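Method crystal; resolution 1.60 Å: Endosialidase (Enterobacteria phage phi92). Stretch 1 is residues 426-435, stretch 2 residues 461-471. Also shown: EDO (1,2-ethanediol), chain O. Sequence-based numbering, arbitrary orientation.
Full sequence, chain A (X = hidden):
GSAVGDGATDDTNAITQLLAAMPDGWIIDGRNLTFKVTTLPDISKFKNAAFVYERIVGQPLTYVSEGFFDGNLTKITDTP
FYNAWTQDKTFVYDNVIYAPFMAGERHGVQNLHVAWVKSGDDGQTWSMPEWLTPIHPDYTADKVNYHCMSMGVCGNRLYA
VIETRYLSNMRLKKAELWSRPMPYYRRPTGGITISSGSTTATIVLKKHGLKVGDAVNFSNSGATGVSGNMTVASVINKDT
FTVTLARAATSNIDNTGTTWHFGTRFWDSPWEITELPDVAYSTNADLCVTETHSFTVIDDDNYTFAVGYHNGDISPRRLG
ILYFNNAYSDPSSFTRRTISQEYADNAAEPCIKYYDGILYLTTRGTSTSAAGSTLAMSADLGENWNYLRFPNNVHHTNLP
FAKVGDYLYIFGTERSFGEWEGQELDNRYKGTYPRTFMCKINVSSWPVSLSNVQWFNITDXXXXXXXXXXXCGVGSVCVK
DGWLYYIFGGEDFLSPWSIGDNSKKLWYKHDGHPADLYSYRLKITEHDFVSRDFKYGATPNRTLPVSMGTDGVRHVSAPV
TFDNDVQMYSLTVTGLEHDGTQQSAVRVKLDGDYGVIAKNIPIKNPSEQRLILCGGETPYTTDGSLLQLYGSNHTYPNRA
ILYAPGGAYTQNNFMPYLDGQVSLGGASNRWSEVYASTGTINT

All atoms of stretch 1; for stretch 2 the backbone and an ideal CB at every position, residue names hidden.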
# COMPACT_ATOMS: atom_id res chain seq x y z
N ASP A 426 -34.26 -17.34 7.31
CA ASP A 426 -32.87 -16.91 7.15
C ASP A 426 -32.24 -17.81 6.07
O ASP A 426 -32.59 -19.00 5.91
CB ASP A 426 -32.10 -17.04 8.46
CG ASP A 426 -32.54 -16.03 9.51
OD1 ASP A 426 -33.33 -15.10 9.19
OD2 ASP A 426 -32.08 -16.17 10.66
N ASN A 427 -31.30 -17.23 5.34
CA ASN A 427 -30.68 -17.89 4.17
C ASN A 427 -29.16 -17.84 4.32
O ASN A 427 -28.48 -17.11 3.58
CB ASN A 427 -31.11 -17.14 2.91
CG ASN A 427 -30.60 -17.78 1.63
OD1 ASN A 427 -30.35 -19.01 1.57
ND2 ASN A 427 -30.44 -16.95 0.59
N ARG A 428 -28.62 -18.61 5.26
CA ARG A 428 -27.21 -18.51 5.58
C ARG A 428 -26.47 -19.74 5.06
O ARG A 428 -27.10 -20.69 4.52
CB ARG A 428 -27.03 -18.40 7.11
CG ARG A 428 -27.85 -17.25 7.71
CD ARG A 428 -27.36 -15.85 7.16
NE ARG A 428 -28.34 -14.83 7.58
CZ ARG A 428 -28.29 -14.20 8.76
NH1 ARG A 428 -27.25 -14.37 9.58
NH2 ARG A 428 -29.27 -13.36 9.09
N TYR A 429 -25.14 -19.73 5.21
CA TYR A 429 -24.29 -20.90 4.91
C TYR A 429 -24.07 -21.13 3.43
O TYR A 429 -23.62 -22.21 3.03
CB TYR A 429 -24.81 -22.18 5.60
CG TYR A 429 -25.01 -22.04 7.08
CD1 TYR A 429 -23.92 -21.88 7.95
CD2 TYR A 429 -26.29 -22.08 7.62
CE1 TYR A 429 -24.10 -21.81 9.34
CE2 TYR A 429 -26.48 -21.99 9.00
CZ TYR A 429 -25.39 -21.85 9.84
OH TYR A 429 -25.58 -21.78 11.20
N LYS A 430 -24.35 -20.11 2.61
CA LYS A 430 -23.94 -20.11 1.20
C LYS A 430 -23.74 -18.67 0.80
O LYS A 430 -24.35 -17.75 1.40
CB LYS A 430 -25.01 -20.72 0.30
CG LYS A 430 -26.31 -19.95 0.27
CD LYS A 430 -27.31 -20.60 -0.64
CE LYS A 430 -27.74 -21.91 -0.04
NZ LYS A 430 -28.74 -22.64 -0.88
N GLY A 431 -22.89 -18.45 -0.22
CA GLY A 431 -22.66 -17.07 -0.65
C GLY A 431 -23.90 -16.51 -1.34
O GLY A 431 -24.53 -17.19 -2.15
N THR A 432 -24.25 -15.26 -1.06
CA THR A 432 -25.46 -14.66 -1.67
C THR A 432 -25.22 -13.17 -1.88
O THR A 432 -24.18 -12.64 -1.47
CB THR A 432 -26.73 -14.78 -0.77
OG1 THR A 432 -26.59 -13.89 0.35
CG2 THR A 432 -26.93 -16.23 -0.27
N TYR A 433 -26.18 -12.51 -2.55
CA TYR A 433 -26.09 -11.06 -2.81
C TYR A 433 -27.25 -10.34 -2.10
O TYR A 433 -28.30 -10.07 -2.70
CB TYR A 433 -26.21 -10.81 -4.31
CG TYR A 433 -25.04 -11.28 -5.13
CD1 TYR A 433 -23.88 -10.49 -5.22
CD2 TYR A 433 -25.10 -12.46 -5.86
CE1 TYR A 433 -22.80 -10.86 -6.04
CE2 TYR A 433 -24.02 -12.85 -6.68
CZ TYR A 433 -22.88 -12.05 -6.74
OH TYR A 433 -21.80 -12.41 -7.54
N PRO A 434 -27.06 -10.05 -0.81
CA PRO A 434 -28.10 -9.29 -0.09
C PRO A 434 -28.36 -7.91 -0.68
O PRO A 434 -27.42 -7.18 -1.09
CB PRO A 434 -27.55 -9.18 1.34
CG PRO A 434 -25.99 -9.38 1.16
CD PRO A 434 -25.90 -10.38 0.04
N ARG A 435 -29.64 -7.55 -0.70
CA ARG A 435 -30.11 -6.25 -1.19
C ARG A 435 -30.08 -5.16 -0.12
O ARG A 435 -30.42 -5.42 1.05
CB ARG A 435 -31.57 -6.38 -1.64
CG ARG A 435 -31.73 -7.29 -2.90
CD ARG A 435 -33.19 -7.77 -3.05
NE ARG A 435 -33.57 -8.61 -1.91
CZ ARG A 435 -34.80 -9.04 -1.67
NH1 ARG A 435 -35.82 -8.73 -2.47
NH2 ARG A 435 -35.02 -9.77 -0.59
N UNK A 461 -25.00 -6.06 -2.03
CA UNK A 461 -23.76 -6.41 -1.36
C UNK A 461 -23.51 -7.92 -1.52
O UNK A 461 -24.28 -8.61 -2.19
CB UNK A 461 -23.81 -6.01 0.12
N UNK A 462 -22.47 -8.41 -0.85
CA UNK A 462 -22.18 -9.84 -0.80
C UNK A 462 -22.16 -10.32 0.65
O UNK A 462 -21.57 -9.68 1.52
CB UNK A 462 -20.85 -10.15 -1.48
N UNK A 463 -22.78 -11.49 0.88
CA UNK A 463 -22.66 -12.23 2.12
C UNK A 463 -21.79 -13.45 1.77
O UNK A 463 -22.14 -14.24 0.87
CB UNK A 463 -24.02 -12.62 2.69
N UNK A 464 -20.67 -13.61 2.47
CA UNK A 464 -19.65 -14.61 2.04
C UNK A 464 -20.18 -16.07 2.21
O UNK A 464 -20.02 -16.90 1.32
CB UNK A 464 -18.37 -14.43 2.85
N UNK A 465 -20.82 -16.39 3.35
CA UNK A 465 -21.50 -17.68 3.46
C UNK A 465 -20.86 -18.79 4.28
O UNK A 465 -21.57 -19.75 4.60
CB UNK A 465 -21.70 -18.22 2.04
N UNK A 466 -19.58 -18.72 4.63
CA UNK A 466 -18.97 -19.86 5.35
C UNK A 466 -19.06 -19.76 6.86
O UNK A 466 -18.60 -20.65 7.57
CB UNK A 466 -17.50 -19.99 4.96
N UNK A 467 -19.67 -18.68 7.35
CA UNK A 467 -20.14 -18.61 8.76
C UNK A 467 -21.54 -18.03 8.76
O UNK A 467 -21.96 -17.38 7.79
CB UNK A 467 -19.21 -17.76 9.63
N UNK A 468 -22.28 -18.29 9.84
CA UNK A 468 -23.68 -17.91 9.88
C UNK A 468 -23.81 -16.39 10.00
O UNK A 468 -24.77 -15.82 9.49
CB UNK A 468 -24.39 -18.61 11.04
N UNK A 469 -22.80 -15.74 10.60
CA UNK A 469 -22.93 -14.32 10.89
C UNK A 469 -22.71 -13.50 9.62
O UNK A 469 -21.90 -13.86 8.75
CB UNK A 469 -21.94 -13.90 11.98
N UNK A 470 -23.42 -12.38 9.53
CA UNK A 470 -23.27 -11.44 8.41
C UNK A 470 -22.96 -10.05 8.90
O UNK A 470 -23.58 -9.54 9.85
CB UNK A 470 -24.54 -11.41 7.55
N UNK A 471 -22.01 -9.39 8.22
CA UNK A 471 -21.69 -7.99 8.51
C UNK A 471 -22.48 -7.02 7.63
O UNK A 471 -22.31 -5.79 7.74
CB UNK A 471 -20.19 -7.75 8.32
C1 EDO O . -30.25 -11.91 13.12
O1 EDO O . -29.50 -12.87 13.86
C2 EDO O . -29.26 -11.06 12.36
O2 EDO O . -28.50 -11.93 11.52

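Position 461 donates its backbone N to Pro434 O at 2.8 Å, a bond open to any residue but proline. Its CA-to-CB bond runs sideways past Pro434, so many side chains with an aliphatic start would fit. The residue is Gln461, whose CB lies 4.1 Å from Pro434 CG, while its amide is bonded elsewhere in the structure.

At 462 the CA-to-CB bond points away, yet the ring of Tyr433 lies within reach, with Tyr433 CD1 4.8 Å from the ideal CB of 462. An apolar side chain would suit. Ile462 is deposited, and its CG1 packs 3.7 Å from Tyr433 CE1.

Position 463 is the hub. Its backbone forms an antiparallel pair with Thr432: the N of 463 donates to Thr432 O and Thr432 N donates to the O of 463, both at 3.0 Å. The CA-to-CB bond points toward stretch 1, and the ideal CB lies 3.7 Å from Thr432 OG1 and 3.9 Å from Pro434 CD; farther out the backbone N of Tyr429 offers a donor. A small residue would leave that donor unreached; a long side chain ending in an acceptor could meet it. Tyr463 does so: its OH accepts from Tyr429 N at 3.1 Å. The same hydroxyl also donates a weak bond within its own stretch, to the backbone O of 467 at 2.7 Å.

At 464 the ideal CB points away and meets nothing of stretch 1, which therefore sets little preference. Gln464 is found; its OE1 accepts from the backbone N of 466 at 2.8 Å.

Position 465 is the most restrictive. An ideal CB would lie 2.4 Å from Lys430 C and 2.6 Å from Gly431 N, and phi 104°, psi -16° would jam it against the preceding carbonyl. Only glycine fits, and Gly465 is present.

Positions 466 and 467 point away, so stretch 1 scarcely discriminates among side chains; they are His466 and Ile467.

At 468 the backbone O accepts from Arg428 NH1 at 2.9 Å, while the ideal CB lies 3.4 Å from Tyr429 OH. A compact apolar residue would suit this place. Val468 packs its CB 3.6 Å from Tyr429 CZ, and its CG2 lies 3.9 Å from Arg428 CG.

Position 469 points away and holds Asn469. At 470 the CB faces Arg428 NH1 from 4.5 Å, where a small or polar residue is reasonable; it is Ser470. Position 471, out of reach, is Ala471.

Stretch 2, residues 461-471: QIYQGHIVNSA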
# COMPACT_ATOMS: atom_id res chain seq x y z
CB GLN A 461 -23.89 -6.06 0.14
CG GLN A 461 -23.56 -4.58 0.38
CD GLN A 461 -24.33 -3.64 -0.53
OE1 GLN A 461 -25.56 -3.45 -0.37
NE2 GLN A 461 -23.61 -3.02 -1.50
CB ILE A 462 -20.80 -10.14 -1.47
CG1 ILE A 462 -20.89 -9.92 -2.99
CG2 ILE A 462 -20.31 -11.59 -1.14
CD1 ILE A 462 -19.48 -9.84 -3.66
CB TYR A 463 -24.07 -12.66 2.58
CG TYR A 463 -24.10 -13.81 3.57
CD1 TYR A 463 -23.62 -13.66 4.88
CD2 TYR A 463 -24.59 -15.05 3.18
CE1 TYR A 463 -23.63 -14.72 5.79
CE2 TYR A 463 -24.63 -16.12 4.09
CZ TYR A 463 -24.14 -15.96 5.38
OH TYR A 463 -24.14 -17.03 6.25
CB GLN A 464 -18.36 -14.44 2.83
CG GLN A 464 -17.13 -15.23 2.28
CD GLN A 464 -17.15 -16.69 2.63
OE1 GLN A 464 -17.49 -17.07 3.75
NE2 GLN A 464 -16.71 -17.53 1.68
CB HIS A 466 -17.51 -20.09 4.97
CG HIS A 466 -17.28 -20.50 3.55
ND1 HIS A 466 -16.03 -20.80 3.08
CD2 HIS A 466 -18.14 -20.71 2.51
CE1 HIS A 466 -16.11 -21.16 1.80
NE2 HIS A 466 -17.37 -21.09 1.43
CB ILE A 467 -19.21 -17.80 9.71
CG1 ILE A 467 -19.20 -16.29 9.39
CG2 ILE A 467 -17.78 -18.37 9.74
CD1 ILE A 467 -18.37 -15.50 10.40
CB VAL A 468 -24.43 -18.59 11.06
CG1 VAL A 468 -23.96 -18.02 12.41
CG2 VAL A 468 -25.92 -18.42 10.88
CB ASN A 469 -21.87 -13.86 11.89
CG ASN A 469 -21.77 -14.73 13.08
OD1 ASN A 469 -20.86 -15.58 13.17
ND2 ASN A 469 -22.71 -14.58 13.99
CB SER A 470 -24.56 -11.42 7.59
OG SER A 470 -24.45 -10.47 6.53
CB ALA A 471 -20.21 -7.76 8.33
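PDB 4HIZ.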